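PDB 5C5T: prolyl 4-hydroxylase from Paramecium bursaria Chlorella virus 1, which probably hydroxylates proline residues of collagen-like sequences as an iron- and 2-oxoglutarate-dependent dioxygenase. Local coordinates for residues 119-124 with 220-225; 152-157 with 192-197. One frame throughout, in Å; residues are numbered along the deposited sequence.

Contact 1: 119-124 with 220-225; sequences YNFEDV and ANQWIR. With AKG (2-oxoglutaric acid), chain C.
Asn120 and Arg225 face each other as an antiparallel hydrogen-bonded pair: Asn120 N donates to Arg225 O, and Arg225 N returns a nearly straight bond of 2.9 Å to Asn120 O. Phe121 and Ile224 follow as a non-hydrogen-bonded pair; the regular pairing ends at Phe121, and one further backbone bond is joined by the Gln222 side chain. Trp223 O accepts from two donors on opposite faces of its carbonyl plane, Glu122 N at 3.0 Å and Gln222 NE2 at 2.9 Å. The same NE2 also donates to Glu122 O (2.9 Å), because Gln222 bends at chi2 (64°) and brings its amide alongside the neighbouring backbone; its OE1 is hydrogen-bonded to Gln102 of helix 96-109. Where the strands diverge, a water gives hydrogens to Asp123 O and Asn221 O and accepts from Trp223 N.

On the face carrying Asn120 and Arg225, Arg225 NE forms a salt bridge to Glu122 OE1 (3.0 Å), approaching from above the carboxylate plane, with the two planar groups 47° apart. Arg153 is a second salt-bridge partner of OE1, and Arg225 NH1 reaches Asp151 O. Trp223 directs the edge of its indole at 2-oxoglutarate O2 and is hydrogen-bonded through NE1 to the zinc ligand Asp140. Asn221 ND2, held by Gln125, makes a weak bond to O1 of the cosubstrate (3.0 Å). Asn221 and Trp223 thus carry the strand into the 2-oxoglutarate pocket of a double-stranded beta-helix, the fold of this dioxygenase family.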
loop_
_atom_site.group_PDB
_atom_site.type_symbol
_atom_site.label_atom_id
_atom_site.label_comp_id
_atom_site.label_asym_id
_atom_site.label_seq_id
_atom_site.Cartn_x
_atom_site.Cartn_y
_atom_site.Cartn_z
ATOM N N TYR A 119 17.214 -1.418 -2.152
ATOM C CA TYR A 119 16.002 -0.756 -2.592
ATOM C C TYR A 119 15.986 0.709 -2.191
ATOM O O TYR A 119 16.857 1.159 -1.423
ATOM C CB TYR A 119 14.766 -1.457 -2.014
ATOM C CG TYR A 119 14.762 -1.467 -0.530
ATOM C CD1 TYR A 119 15.409 -2.470 0.179
ATOM C CD2 TYR A 119 14.154 -0.463 0.176
ATOM C CE1 TYR A 119 15.390 -2.468 1.546
ATOM C CE2 TYR A 119 14.147 -0.458 1.538
ATOM C CZ TYR A 119 14.761 -1.473 2.205
ATOM O OH TYR A 119 14.745 -1.471 3.572
ATOM N N ASN A 120 14.995 1.436 -2.726
ATOM C CA ASN A 120 14.679 2.800 -2.329
ATOM C C ASN A 120 13.242 2.889 -1.878
ATOM O O ASN A 120 12.385 2.149 -2.382
ATOM C CB ASN A 120 14.843 3.781 -3.481
ATOM C CG ASN A 120 16.248 3.971 -3.887
ATOM O OD1 ASN A 120 16.589 3.855 -5.074
ATOM N ND2 ASN A 120 17.096 4.287 -2.917
ATOM N N PHE A 121 12.960 3.806 -0.957
ATOM C CA PHE A 121 11.590 4.172 -0.599
ATOM C C PHE A 121 11.069 5.315 -1.485
ATOM O O PHE A 121 11.658 6.438 -1.523
ATOM C CB PHE A 121 11.500 4.652 0.846
ATOM C CG PHE A 121 11.619 3.568 1.892
ATOM C CD1 PHE A 121 10.958 2.373 1.775
ATOM C CD2 PHE A 121 12.396 3.774 3.016
ATOM C CE1 PHE A 121 11.065 1.396 2.804
ATOM C CE2 PHE A 121 12.497 2.819 4.007
ATOM C CZ PHE A 121 11.849 1.641 3.892
ATOM N N GLU A 122 9.927 5.100 -2.130
ATOM C CA GLU A 122 9.179 6.206 -2.741
ATOM C C GLU A 122 8.643 7.169 -1.667
ATOM O O GLU A 122 8.442 6.778 -0.510
ATOM C CB GLU A 122 8.017 5.605 -3.555
ATOM C CG GLU A 122 7.311 6.560 -4.495
ATOM C CD GLU A 122 6.602 5.851 -5.659
ATOM O OE1 GLU A 122 6.786 4.630 -5.837
ATOM O OE2 GLU A 122 5.940 6.562 -6.445
ATOM N N ASP A 123 8.413 8.428 -2.026
ATOM C CA ASP A 123 7.638 9.310 -1.147
ATOM C C ASP A 123 6.305 8.647 -0.797
ATOM O O ASP A 123 5.651 8.079 -1.661
ATOM C CB ASP A 123 7.357 10.635 -1.817
ATOM C CG ASP A 123 8.596 11.488 -2.006
ATOM O OD1 ASP A 123 9.674 11.127 -1.505
ATOM O OD2 ASP A 123 8.472 12.528 -2.685
ATOM N N VAL A 124 5.847 8.792 0.446
ATOM C CA VAL A 124 4.585 8.192 0.850
ATOM C C VAL A 124 3.397 8.985 0.262
ATOM O O VAL A 124 3.407 10.225 0.238
ATOM C CB VAL A 124 4.503 8.122 2.388
ATOM C CG1 VAL A 124 3.123 7.787 2.880
ATOM C CG2 VAL A 124 5.523 7.133 2.933
ATOM N N ALA A 220 -2.345 4.943 3.631
ATOM C CA ALA A 220 -0.979 5.382 3.335
ATOM C C ALA A 220 -0.213 4.286 2.581
ATOM O O ALA A 220 -0.186 3.126 2.998
ATOM C CB ALA A 220 -0.267 5.770 4.599
ATOM N N ASN A 221 0.279 4.647 1.392
ATOM C CA ASN A 221 1.054 3.730 0.537
ATOM C C ASN A 221 2.513 4.024 0.583
ATOM O O ASN A 221 2.958 5.120 0.208
ATOM C CB ASN A 221 0.602 3.828 -0.936
ATOM C CG ASN A 221 -0.706 3.158 -1.193
ATOM O OD1 ASN A 221 -0.890 2.001 -0.889
ATOM N ND2 ASN A 221 -1.622 3.886 -1.836
ATOM N N GLN A 222 3.272 3.042 1.047
ATOM C CA GLN A 222 4.761 3.078 0.987
ATOM C C GLN A 222 5.233 2.088 -0.081
ATOM O O GLN A 222 5.213 0.895 0.137
ATOM C CB GLN A 222 5.382 2.749 2.334
ATOM C CG GLN A 222 6.908 2.664 2.289
ATOM C CD GLN A 222 7.577 3.990 1.924
ATOM O OE1 GLN A 222 7.765 4.857 2.776
ATOM N NE2 GLN A 222 7.864 4.178 0.648
ATOM N N TRP A 223 5.628 2.589 -1.237
ATOM C CA TRP A 223 6.150 1.734 -2.296
ATOM C C TRP A 223 7.678 1.612 -2.146
ATOM O O TRP A 223 8.362 2.522 -1.721
ATOM C CB TRP A 223 5.709 2.234 -3.719
ATOM C CG TRP A 223 4.241 1.976 -4.004
ATOM C CD1 TRP A 223 3.658 0.748 -4.140
ATOM C CD2 TRP A 223 3.182 2.940 -4.162
ATOM N NE1 TRP A 223 2.315 0.890 -4.364
ATOM C CE2 TRP A 223 1.996 2.223 -4.385
ATOM C CE3 TRP A 223 3.117 4.345 -4.119
ATOM C CZ2 TRP A 223 0.736 2.853 -4.562
ATOM C CZ3 TRP A 223 1.875 4.975 -4.316
ATOM C CH2 TRP A 223 0.689 4.222 -4.519
ATOM N N ILE A 224 8.157 0.431 -2.520
ATOM C CA ILE A 224 9.540 -0.031 -2.449
ATOM C C ILE A 224 10.006 -0.274 -3.893
ATOM O O ILE A 224 9.405 -1.076 -4.626
ATOM C CB ILE A 224 9.597 -1.307 -1.573
ATOM C CG1 ILE A 224 9.012 -0.971 -0.185
ATOM C CG2 ILE A 224 11.063 -1.871 -1.441
ATOM C CD1 ILE A 224 8.331 -2.102 0.512
ATOM N N ARG A 225 11.027 0.458 -4.289
ATOM C CA ARG A 225 11.552 0.429 -5.638
ATOM C C ARG A 225 12.955 -0.163 -5.830
ATOM O O ARG A 225 13.834 -0.020 -4.987
ATOM C CB ARG A 225 11.612 1.848 -6.198
ATOM C CG ARG A 225 10.249 2.377 -6.544
ATOM C CD ARG A 225 10.391 3.536 -7.440
ATOM N NE ARG A 225 9.120 4.164 -7.697
ATOM C CZ ARG A 225 8.493 4.190 -8.869
ATOM N NH1 ARG A 225 8.992 3.576 -9.934
ATOM N NH2 ARG A 225 7.336 4.831 -8.958
HETATM C C1 AKG C . -3.136 1.457 -4.503
HETATM O O1 AKG C . -3.230 2.648 -4.074
HETATM O O2 AKG C . -2.268 1.198 -5.379
HETATM C C2 AKG C . -4.126 0.418 -4.058
HETATM O O5 AKG C . -4.191 -0.598 -4.695
HETATM C C3 AKG C . -5.022 0.681 -2.836
HETATM C C4 AKG C . -5.866 -0.515 -2.480
HETATM C C5 AKG C . -7.000 -0.161 -1.552
HETATM O O3 AKG C . -7.458 1.015 -1.528
HETATM O O4 AKG C . -7.468 -1.058 -0.786
HETATM O O HOH W 1 5.139 5.325 -1.641
#

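Contact 2: 152-157 with 192-197; sequences QRLATL and WVADPV
Leu154 O is gripped by two successive backbone amides, Val193 N at 2.8 Å and Ala194 N at 3.0 Å. Both arrive from the same face of the carbonyl, well above its plane, so a single acceptor holds the chain as it turns out of strand 188-192. Val193 lies along strand 153-160, its two methyls reaching different points of it: with CG1 anti to the backbone N (chi1 175°), this branch lies 3.5 Å from Arg153 O, while CG2 packs 3.3 Å from Thr156 OG1. That hydroxyl is hydrogen-bonded to Asp140, a zinc ligand.

The strand is irregular at this point, since Leu154 and Ala155 together face Ile224 of strand 217-225 in a classic beta bulge. Ala155 pairs with Trp192 as an antiparallel non-hydrogen-bonded pair, its CB 4.2 Å from Trp192 CE3. On the N-terminal side of the bulge, Ala194 CB touches both Arg153 O and Gln152 CG, 3.8 Å from the latter. Arg153 O is buried here without a hydrogen-bonding partner. Leu154 sends CD2 to the backbone of the departing loop, 3.9 Å from Pro196 CA, and CD1 toward the proline ring. In the loop itself Asp195 OD1 accepts from Val197 N (2.8 Å), making an Asx turn.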
loop_
_atom_site.group_PDB
_atom_site.type_symbol
_atom_site.label_atom_id
_atom_site.label_comp_id
_atom_site.label_asym_id
_atom_site.label_seq_id
_atom_site.Cartn_x
_atom_site.Cartn_y
_atom_site.Cartn_z
ATOM N N GLN A 152 11.674 -0.334 -11.119
ATOM C CA GLN A 152 10.417 -1.048 -10.935
ATOM C C GLN A 152 10.014 -1.086 -9.462
ATOM O O GLN A 152 10.864 -1.355 -8.608
ATOM C CB GLN A 152 10.582 -2.470 -11.438
ATOM C CG GLN A 152 9.382 -3.393 -11.260
ATOM C CD GLN A 152 8.242 -3.114 -12.278
ATOM O OE1 GLN A 152 7.675 -2.043 -12.305
ATOM N NE2 GLN A 152 7.963 -4.080 -13.127
ATOM N N ARG A 153 8.736 -0.865 -9.174
ATOM C CA ARG A 153 8.204 -1.117 -7.829
ATOM C C ARG A 153 8.288 -2.618 -7.497
ATOM O O ARG A 153 7.811 -3.463 -8.246
ATOM C CB ARG A 153 6.775 -0.638 -7.698
ATOM C CG ARG A 153 6.615 0.878 -7.594
ATOM C CD ARG A 153 5.200 1.281 -7.424
ATOM N NE ARG A 153 5.045 2.721 -7.374
ATOM C CZ ARG A 153 3.924 3.361 -7.682
ATOM N NH1 ARG A 153 2.873 2.653 -8.081
ATOM N NH2 ARG A 153 3.860 4.701 -7.590
ATOM N N LEU A 154 8.981 -2.942 -6.410
ATOM C CA LEU A 154 9.122 -4.349 -6.000
ATOM C C LEU A 154 8.103 -4.819 -4.972
ATOM O O LEU A 154 7.790 -6.016 -4.930
ATOM C CB LEU A 154 10.512 -4.574 -5.471
ATOM C CG LEU A 154 11.655 -4.223 -6.409
ATOM C CD1 LEU A 154 12.952 -4.428 -5.705
ATOM C CD2 LEU A 154 11.658 -5.066 -7.629
ATOM N N ALA A 155 7.610 -3.904 -4.164
ATOM C CA ALA A 155 6.711 -4.258 -3.089
ATOM C C ALA A 155 5.943 -3.036 -2.619
ATOM O O ALA A 155 6.315 -1.863 -2.903
ATOM C CB ALA A 155 7.500 -4.917 -1.925
ATOM N N THR A 156 4.873 -3.308 -1.897
ATOM C CA THR A 156 3.995 -2.306 -1.317
ATOM C C THR A 156 3.746 -2.558 0.159
ATOM O O THR A 156 3.418 -3.666 0.520
ATOM C CB THR A 156 2.608 -2.299 -2.010
ATOM O OG1 THR A 156 2.729 -2.169 -3.455
ATOM C CG2 THR A 156 1.672 -1.206 -1.466
ATOM N N LEU A 157 3.846 -1.508 0.998
ATOM C CA LEU A 157 3.386 -1.553 2.379
ATOM C C LEU A 157 2.288 -0.485 2.480
ATOM O O LEU A 157 2.521 0.693 2.312
ATOM C CB LEU A 157 4.526 -1.369 3.362
ATOM C CG LEU A 157 4.073 -1.699 4.793
ATOM C CD1 LEU A 157 5.116 -2.403 5.664
ATOM C CD2 LEU A 157 3.572 -0.425 5.431
ATOM N N TRP A 192 4.137 -8.388 -2.187
ATOM C CA TRP A 192 5.151 -8.360 -3.246
ATOM C C TRP A 192 4.535 -7.959 -4.579
ATOM O O TRP A 192 3.437 -8.370 -4.916
ATOM C CB TRP A 192 5.846 -9.726 -3.376
ATOM C CG TRP A 192 6.741 -10.005 -2.242
ATOM C CD1 TRP A 192 6.443 -10.739 -1.142
ATOM C CD2 TRP A 192 8.081 -9.523 -2.062
ATOM N NE1 TRP A 192 7.525 -10.757 -0.281
ATOM C CE2 TRP A 192 8.546 -10.028 -0.833
ATOM C CE3 TRP A 192 8.952 -8.738 -2.844
ATOM C CZ2 TRP A 192 9.839 -9.756 -0.344
ATOM C CZ3 TRP A 192 10.239 -8.479 -2.359
ATOM C CH2 TRP A 192 10.664 -8.987 -1.134
ATOM N N VAL A 193 5.235 -7.090 -5.300
ATOM C CA VAL A 193 4.789 -6.576 -6.606
ATOM C C VAL A 193 5.625 -7.163 -7.765
ATOM O O VAL A 193 5.090 -7.540 -8.812
ATOM C CB VAL A 193 4.835 -5.019 -6.611
ATOM C CG1 VAL A 193 4.490 -4.449 -8.040
ATOM C CG2 VAL A 193 3.847 -4.436 -5.626
ATOM N N ALA A 194 6.937 -7.234 -7.577
ATOM C CA ALA A 194 7.828 -7.739 -8.620
ATOM C C ALA A 194 9.052 -8.435 -8.024
ATOM O O ALA A 194 9.404 -8.249 -6.859
ATOM C CB ALA A 194 8.271 -6.585 -9.587
ATOM N N ASP A 195 9.684 -9.245 -8.873
ATOM C CA ASP A 195 10.825 -10.050 -8.512
ATOM C C ASP A 195 12.064 -9.152 -8.437
ATOM O O ASP A 195 12.355 -8.463 -9.395
ATOM C CB ASP A 195 10.974 -11.147 -9.575
ATOM C CG ASP A 195 12.058 -12.132 -9.260
ATOM O OD1 ASP A 195 13.123 -11.725 -8.744
ATOM O OD2 ASP A 195 11.819 -13.327 -9.558
ATOM N N PRO A 196 12.762 -9.112 -7.288
ATOM C CA PRO A 196 13.918 -8.214 -7.188
ATOM C C PRO A 196 15.030 -8.497 -8.187
ATOM O O PRO A 196 15.785 -7.569 -8.459
ATOM C CB PRO A 196 14.416 -8.446 -5.758
ATOM C CG PRO A 196 13.207 -8.792 -5.010
ATOM C CD PRO A 196 12.381 -9.632 -5.961
ATOM N N VAL A 197 15.120 -9.711 -8.714
ATOM C CA VAL A 197 16.205 -10.088 -9.627
ATOM C C VAL A 197 15.830 -9.676 -11.043
ATOM O O VAL A 197 16.548 -8.924 -11.693
ATOM C CB VAL A 197 16.509 -11.585 -9.541
ATOM C CG1 VAL A 197 17.609 -11.937 -10.494
ATOM C CG2 VAL A 197 16.903 -11.963 -8.111
#

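How the contacts relate
Following the chain from its N terminus, residues 119-124 come first, at the start of strand 120-129, and contact 1 closes only when 220-225 is reached in the last strand, with 95 residues in between. Contact 2 is nested inside that long loop: 152-157 opens strand 153-160, and the chain passes through strands 172-174, 179-181 and 188-192 before 192-197 returns to it. In the six-stranded antiparallel sheet, strands 217-225 and 153-160 are neighbours, and the two contacts meet there, with Gln222 N 2.8 Å from Leu157 O, probably a hydrogen bond. Together they tie strand 120-129 on one side to the exit of strand 188-192 on the other.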